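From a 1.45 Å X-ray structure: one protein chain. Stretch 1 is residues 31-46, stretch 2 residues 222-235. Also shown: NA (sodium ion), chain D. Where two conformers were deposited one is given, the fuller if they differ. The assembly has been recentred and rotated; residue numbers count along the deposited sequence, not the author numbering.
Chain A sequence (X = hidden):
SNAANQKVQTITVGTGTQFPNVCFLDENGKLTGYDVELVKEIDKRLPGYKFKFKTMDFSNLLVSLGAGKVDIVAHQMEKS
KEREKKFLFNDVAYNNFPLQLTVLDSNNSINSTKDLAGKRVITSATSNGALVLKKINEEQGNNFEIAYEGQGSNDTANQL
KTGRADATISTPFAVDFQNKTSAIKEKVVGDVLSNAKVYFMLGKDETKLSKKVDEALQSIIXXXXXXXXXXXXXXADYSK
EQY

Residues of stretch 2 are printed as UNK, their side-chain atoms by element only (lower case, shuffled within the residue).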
# COMPACT_ATOMS: atom_id res chain seq x y z
N LEU A 31 1.30 10.40 -14.55
CA LEU A 31 1.37 9.66 -13.30
C LEU A 31 0.74 10.52 -12.18
O LEU A 31 1.08 11.68 -12.01
CB LEU A 31 2.82 9.31 -12.98
CG LEU A 31 3.09 8.45 -11.79
CD1 LEU A 31 2.61 7.01 -11.99
CD2 LEU A 31 4.55 8.47 -11.43
N THR A 32 -0.18 9.91 -11.44
CA THR A 32 -0.87 10.66 -10.40
C THR A 32 -1.39 9.70 -9.32
O THR A 32 -0.98 8.56 -9.28
CB THR A 32 -1.98 11.55 -11.04
OG1 THR A 32 -2.48 12.47 -10.07
CG2 THR A 32 -3.14 10.71 -11.66
N GLY A 33 -2.27 10.19 -8.42
CA GLY A 33 -2.74 9.47 -7.26
C GLY A 33 -2.15 10.03 -5.99
O GLY A 33 -1.20 10.81 -6.02
N TYR A 34 -2.70 9.61 -4.85
CA TYR A 34 -2.34 10.15 -3.54
C TYR A 34 -0.82 10.19 -3.30
O TYR A 34 -0.29 11.19 -2.93
CB TYR A 34 -2.99 9.25 -2.48
CG TYR A 34 -2.87 9.73 -1.05
CD1 TYR A 34 -3.31 10.99 -0.65
CD2 TYR A 34 -2.32 8.92 -0.09
CE1 TYR A 34 -3.19 11.38 0.65
CE2 TYR A 34 -2.23 9.31 1.25
CZ TYR A 34 -2.65 10.54 1.61
OH TYR A 34 -2.58 11.01 2.93
N ASP A 35 -0.13 9.07 -3.49
CA ASP A 35 1.29 9.01 -3.13
C ASP A 35 2.10 9.89 -4.07
O ASP A 35 3.04 10.58 -3.62
CB ASP A 35 1.80 7.59 -3.16
CG ASP A 35 1.39 6.77 -1.94
OD1 ASP A 35 0.19 6.80 -1.58
OD2 ASP A 35 2.27 6.02 -1.39
N VAL A 36 1.77 9.85 -5.35
CA VAL A 36 2.45 10.65 -6.34
C VAL A 36 2.27 12.13 -6.08
O VAL A 36 3.26 12.89 -6.05
CB VAL A 36 2.00 10.25 -7.73
CG1 VAL A 36 2.57 11.21 -8.81
CG2 VAL A 36 2.38 8.79 -7.98
N GLU A 37 1.02 12.54 -5.85
CA GLU A 37 0.74 13.94 -5.58
C GLU A 37 1.35 14.41 -4.26
O GLU A 37 1.82 15.55 -4.16
CB GLU A 37 -0.75 14.23 -5.68
CG GLU A 37 -1.29 13.96 -7.09
CD GLU A 37 -0.68 14.79 -8.21
OE1 GLU A 37 -0.16 15.90 -7.95
OE2 GLU A 37 -0.77 14.36 -9.39
N LEU A 38 1.39 13.53 -3.25
CA LEU A 38 2.06 13.89 -2.00
C LEU A 38 3.55 14.15 -2.24
O LEU A 38 4.09 15.10 -1.74
CB LEU A 38 1.84 12.84 -0.91
CG LEU A 38 2.47 13.15 0.44
CD1 LEU A 38 1.96 14.46 1.02
CD2 LEU A 38 2.18 11.98 1.36
N VAL A 39 4.23 13.27 -2.96
CA VAL A 39 5.64 13.46 -3.27
C VAL A 39 5.85 14.78 -4.02
O VAL A 39 6.80 15.50 -3.77
CB VAL A 39 6.21 12.25 -4.04
CG1 VAL A 39 7.59 12.60 -4.59
CG2 VAL A 39 6.27 11.04 -3.14
N LYS A 40 4.98 15.11 -4.96
CA LYS A 40 5.09 16.38 -5.69
C LYS A 40 4.94 17.59 -4.76
O LYS A 40 5.61 18.60 -4.92
CB LYS A 40 4.10 16.43 -6.86
CG LYS A 40 4.41 15.44 -7.98
CD LYS A 40 3.46 15.59 -9.16
CE LYS A 40 3.90 14.78 -10.37
NZ LYS A 40 3.14 15.21 -11.58
N GLU A 41 4.04 17.49 -3.80
CA GLU A 41 3.86 18.53 -2.79
C GLU A 41 5.09 18.66 -1.90
O GLU A 41 5.52 19.76 -1.58
CB GLU A 41 2.58 18.27 -1.99
CG GLU A 41 2.21 19.38 -1.05
CD GLU A 41 1.87 20.69 -1.76
OE1 GLU A 41 1.39 20.65 -2.92
OE2 GLU A 41 2.12 21.75 -1.17
N ILE A 42 5.69 17.53 -1.52
CA ILE A 42 6.92 17.54 -0.77
C ILE A 42 8.04 18.20 -1.56
O ILE A 42 8.77 19.05 -1.04
CB ILE A 42 7.30 16.09 -0.36
CG1 ILE A 42 6.38 15.63 0.75
CG2 ILE A 42 8.73 16.00 0.07
CD1 ILE A 42 6.39 14.14 0.99
N ASP A 43 8.16 17.85 -2.83
CA ASP A 43 9.19 18.44 -3.69
C ASP A 43 9.06 19.98 -3.72
O ASP A 43 10.06 20.68 -3.61
CB ASP A 43 9.04 17.83 -5.10
CG ASP A 43 10.13 18.21 -6.08
OD1 ASP A 43 11.12 18.83 -5.71
OD2 ASP A 43 10.04 17.75 -7.24
N LYS A 44 7.83 20.47 -3.81
CA LYS A 44 7.59 21.89 -3.88
C LYS A 44 8.14 22.62 -2.64
O LYS A 44 8.61 23.76 -2.72
CB LYS A 44 6.08 22.07 -4.11
CG LYS A 44 5.51 23.45 -4.03
CD LYS A 44 3.99 23.37 -4.01
CE LYS A 44 3.44 22.61 -5.20
NZ LYS A 44 1.97 22.30 -5.05
N ARG A 45 8.10 21.93 -1.50
CA ARG A 45 8.52 22.46 -0.25
C ARG A 45 9.96 22.19 0.12
O ARG A 45 10.42 22.57 1.21
CB ARG A 45 7.55 21.96 0.84
CG ARG A 45 6.13 22.37 0.52
CD ARG A 45 5.19 22.04 1.64
NE ARG A 45 3.79 22.24 1.22
CZ ARG A 45 2.84 22.70 2.01
NH1 ARG A 45 3.12 23.00 3.28
NH2 ARG A 45 1.62 22.79 1.56
N LEU A 46 10.72 21.60 -0.80
CA LEU A 46 12.15 21.29 -0.56
C LEU A 46 12.94 21.84 -1.74
O LEU A 46 13.21 21.13 -2.72
CB LEU A 46 12.32 19.78 -0.45
CG LEU A 46 11.81 19.16 0.88
CD1 LEU A 46 11.97 17.63 0.81
CD2 LEU A 46 12.51 19.72 2.14
N UNK A 222 0.31 20.47 8.70
CA UNK A 222 0.01 21.62 9.56
C UNK A 222 -0.86 22.68 8.86
O UNK A 222 -1.66 23.37 9.52
c UNK A 222 1.28 22.28 10.09
o UNK A 222 3.15 21.79 11.51
c UNK A 222 2.02 21.44 11.13
o UNK A 222 1.49 20.42 11.56
N UNK A 223 -0.71 22.79 7.54
CA UNK A 223 -1.52 23.73 6.78
C UNK A 223 -2.82 23.19 6.18
O UNK A 223 -3.52 23.92 5.47
o UNK A 223 0.48 24.22 3.72
c UNK A 223 -0.32 23.69 4.53
c UNK A 223 -0.66 24.49 5.77
o UNK A 223 -0.85 22.57 4.37
N UNK A 224 -3.16 21.93 6.51
CA UNK A 224 -4.38 21.33 6.07
C UNK A 224 -4.31 20.67 4.71
O UNK A 224 -5.29 20.12 4.24
N UNK A 225 -3.13 20.66 4.11
CA UNK A 225 -2.97 20.07 2.76
C UNK A 225 -3.16 18.55 2.80
O UNK A 225 -3.77 17.99 1.88
c UNK A 225 -1.61 20.47 2.15
c UNK A 225 -1.42 19.86 0.74
o UNK A 225 -1.60 21.91 2.05
N UNK A 226 -2.69 17.85 3.82
CA UNK A 226 -2.87 16.41 3.83
C UNK A 226 -4.33 16.04 3.96
O UNK A 226 -4.77 15.06 3.36
c UNK A 226 -2.03 15.71 4.90
c UNK A 226 -0.85 14.02 3.46
c UNK A 226 -1.22 13.54 5.88
c UNK A 226 -1.79 14.21 4.64
N UNK A 227 -5.07 16.81 4.76
CA UNK A 227 -6.52 16.60 4.83
C UNK A 227 -7.19 16.69 3.45
O UNK A 227 -7.99 15.83 3.06
c UNK A 227 -9.17 16.25 6.40
c UNK A 227 -8.68 17.55 5.83
c UNK A 227 -10.72 16.04 6.24
c UNK A 227 -7.16 17.58 5.81
n UNK A 227 -11.18 15.90 4.82
N UNK A 228 -6.85 17.72 2.71
CA UNK A 228 -7.41 17.92 1.38
C UNK A 228 -6.99 16.81 0.38
O UNK A 228 -7.81 16.29 -0.38
c UNK A 228 -8.07 22.95 1.74
c UNK A 228 -7.76 20.46 1.55
c UNK A 228 -7.24 21.83 1.14
n UNK A 228 -9.29 23.23 0.92
c UNK A 228 -7.04 19.31 0.84
N UNK A 229 -5.72 16.44 0.42
CA UNK A 229 -5.20 15.42 -0.50
C UNK A 229 -5.85 14.08 -0.20
O UNK A 229 -6.24 13.36 -1.10
c UNK A 229 -3.68 15.24 -0.38
c UNK A 229 -2.73 16.18 -1.10
c UNK A 229 -2.89 16.00 -2.61
c UNK A 229 -1.31 15.97 -0.63
N UNK A 230 -5.94 13.73 1.09
CA UNK A 230 -6.55 12.46 1.45
C UNK A 230 -8.04 12.43 1.13
O UNK A 230 -8.55 11.44 0.69
c UNK A 230 -6.29 12.11 2.91
o UNK A 230 -6.86 13.07 3.80
N UNK A 231 -8.76 13.54 1.31
CA UNK A 231 -10.16 13.55 0.90
C UNK A 231 -10.31 13.31 -0.61
O UNK A 231 -11.16 12.51 -1.04
c UNK A 231 -10.85 14.86 1.30
c UNK A 231 -13.31 15.32 1.86
o UNK A 231 -12.96 15.44 3.05
c UNK A 231 -12.30 14.88 0.82
o UNK A 231 -14.48 15.53 1.48
N UNK A 232 -9.47 13.97 -1.39
CA UNK A 232 -9.55 13.84 -2.85
C UNK A 232 -9.36 12.40 -3.31
O UNK A 232 -10.08 11.90 -4.17
c UNK A 232 -7.43 15.57 -7.13
n UNK A 232 -6.49 16.59 -7.71
c UNK A 232 -8.44 14.69 -4.99
c UNK A 232 -7.55 15.73 -5.62
c UNK A 232 -8.47 14.74 -3.49
N UNK A 233 -8.34 11.75 -2.78
CA UNK A 233 -7.90 10.47 -3.32
C UNK A 233 -8.41 9.28 -2.56
O UNK A 233 -8.61 8.24 -3.15
c UNK A 233 -6.37 10.44 -3.34
c UNK A 233 -5.64 11.63 -8.55
c UNK A 233 -6.33 10.55 -8.03
c UNK A 233 -5.07 12.59 -7.72
c UNK A 233 -5.78 11.39 -4.36
c UNK A 233 -5.19 12.41 -6.37
c UNK A 233 -5.09 12.57 -4.13
c UNK A 233 -6.44 10.36 -6.64
n UNK A 233 -4.73 13.17 -5.31
c UNK A 233 -5.87 11.27 -5.81
N UNK A 234 -8.53 9.40 -1.23
CA UNK A 234 -8.95 8.28 -0.39
C UNK A 234 -10.43 8.31 -0.06
O UNK A 234 -10.97 7.28 0.34
c UNK A 234 -5.93 8.18 2.18
c UNK A 234 -8.12 8.24 0.90
c UNK A 234 -6.06 7.19 -0.23
c UNK A 234 -6.58 8.24 0.77
N UNK A 235 -11.06 9.48 -0.16
CA UNK A 235 -12.45 9.65 0.21
C UNK A 235 -12.61 10.22 1.60
O UNK A 235 -11.80 10.00 2.47
NA NA D . 12.12 20.50 -4.66
O HOH W 1 11.88 22.37 -5.95

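Position 222 carries two carbons, the second bearing two oxygens, and makes no contact with stretch 1: this is Asp222. Position 223 has the same atoms, but one oxygen lies 2.8 Å from Arg45 NH2. It is Asp223, and its OD2 accepts from both Arg45 NH1 (2.9 Å) and Arg45 NH2 (2.8 Å), a salt bridge met at the guanidinium edge.

Position 224 has no side-chain atoms; it is Gly224, the N-cap, with a positive phi of 86° at which a CB would jam against the preceding carbonyl. Position 225 shows one carbon carrying an oxygen and a carbon, the latter 4.1 Å from Glu41 CG. This is Thr225, whose N and OG1 both bond Asp223 OD1, at 3.0 and 2.5 Å, so one carboxylate ties the helix start to Arg45.

Position 226 has four carbons forked at the second, one tip 3.7 Å from Leu38 CD1: Leu226, its CD1 also 3.5 Å from Tyr34 OH. Positions 227 and 228 each hold four carbons in a row ending in nitrogen and touch nothing on stretch 1; they are Lys227 and Lys228.

Position 229, again four carbons forked at the second, points toward stretch 1 and reaches Leu38 and Glu37. It is Leu229, with CD1 4.0 Å from Leu38 CD1. Position 230 has one carbon and one oxygen beside the Tyr34 ring: Ser230, whose CA lies 3.6 Å from Tyr34 CE1, with CB 3.9 Å from Tyr34 OH.

Position 231, three carbons with two oxygens on the third, faces away; it is Glu231, paired with Lys227. Position 232 is another four-carbon chain ending in nitrogen, Lys232, out of contact. Position 233 bears fused five- and six-membered rings with one nitrogen, lying against Gly33. It is Trp233; Gly33 CA stands 3.6 Å from the centroid of its six-membered ring, almost on the normal.

Position 234, four carbons forked at the second, sets a tip over one face of Tyr34: Leu234, with CD1 4.2 Å from that ring's centroid. Position 235 lacks a side chain and has positive phi, hence Gly235.

The helices run nearly antiparallel, at 156°, with axes 10.3 Å apart at closest. Tyr34 is the knob, seated among Leu226, Leu229, Ser230 and Leu234, while Trp233 covers the bare backbone of Gly33. At the far end Glu41 OE2 accepts from Arg45 NE and NH2, both at 3.0 Å, helping orient the guanidinium toward Asp223. The rule is apolar packing at one end and a charged clasp at the other.

Stretch 2 (222-235) DDGTLKKLSEKWLG
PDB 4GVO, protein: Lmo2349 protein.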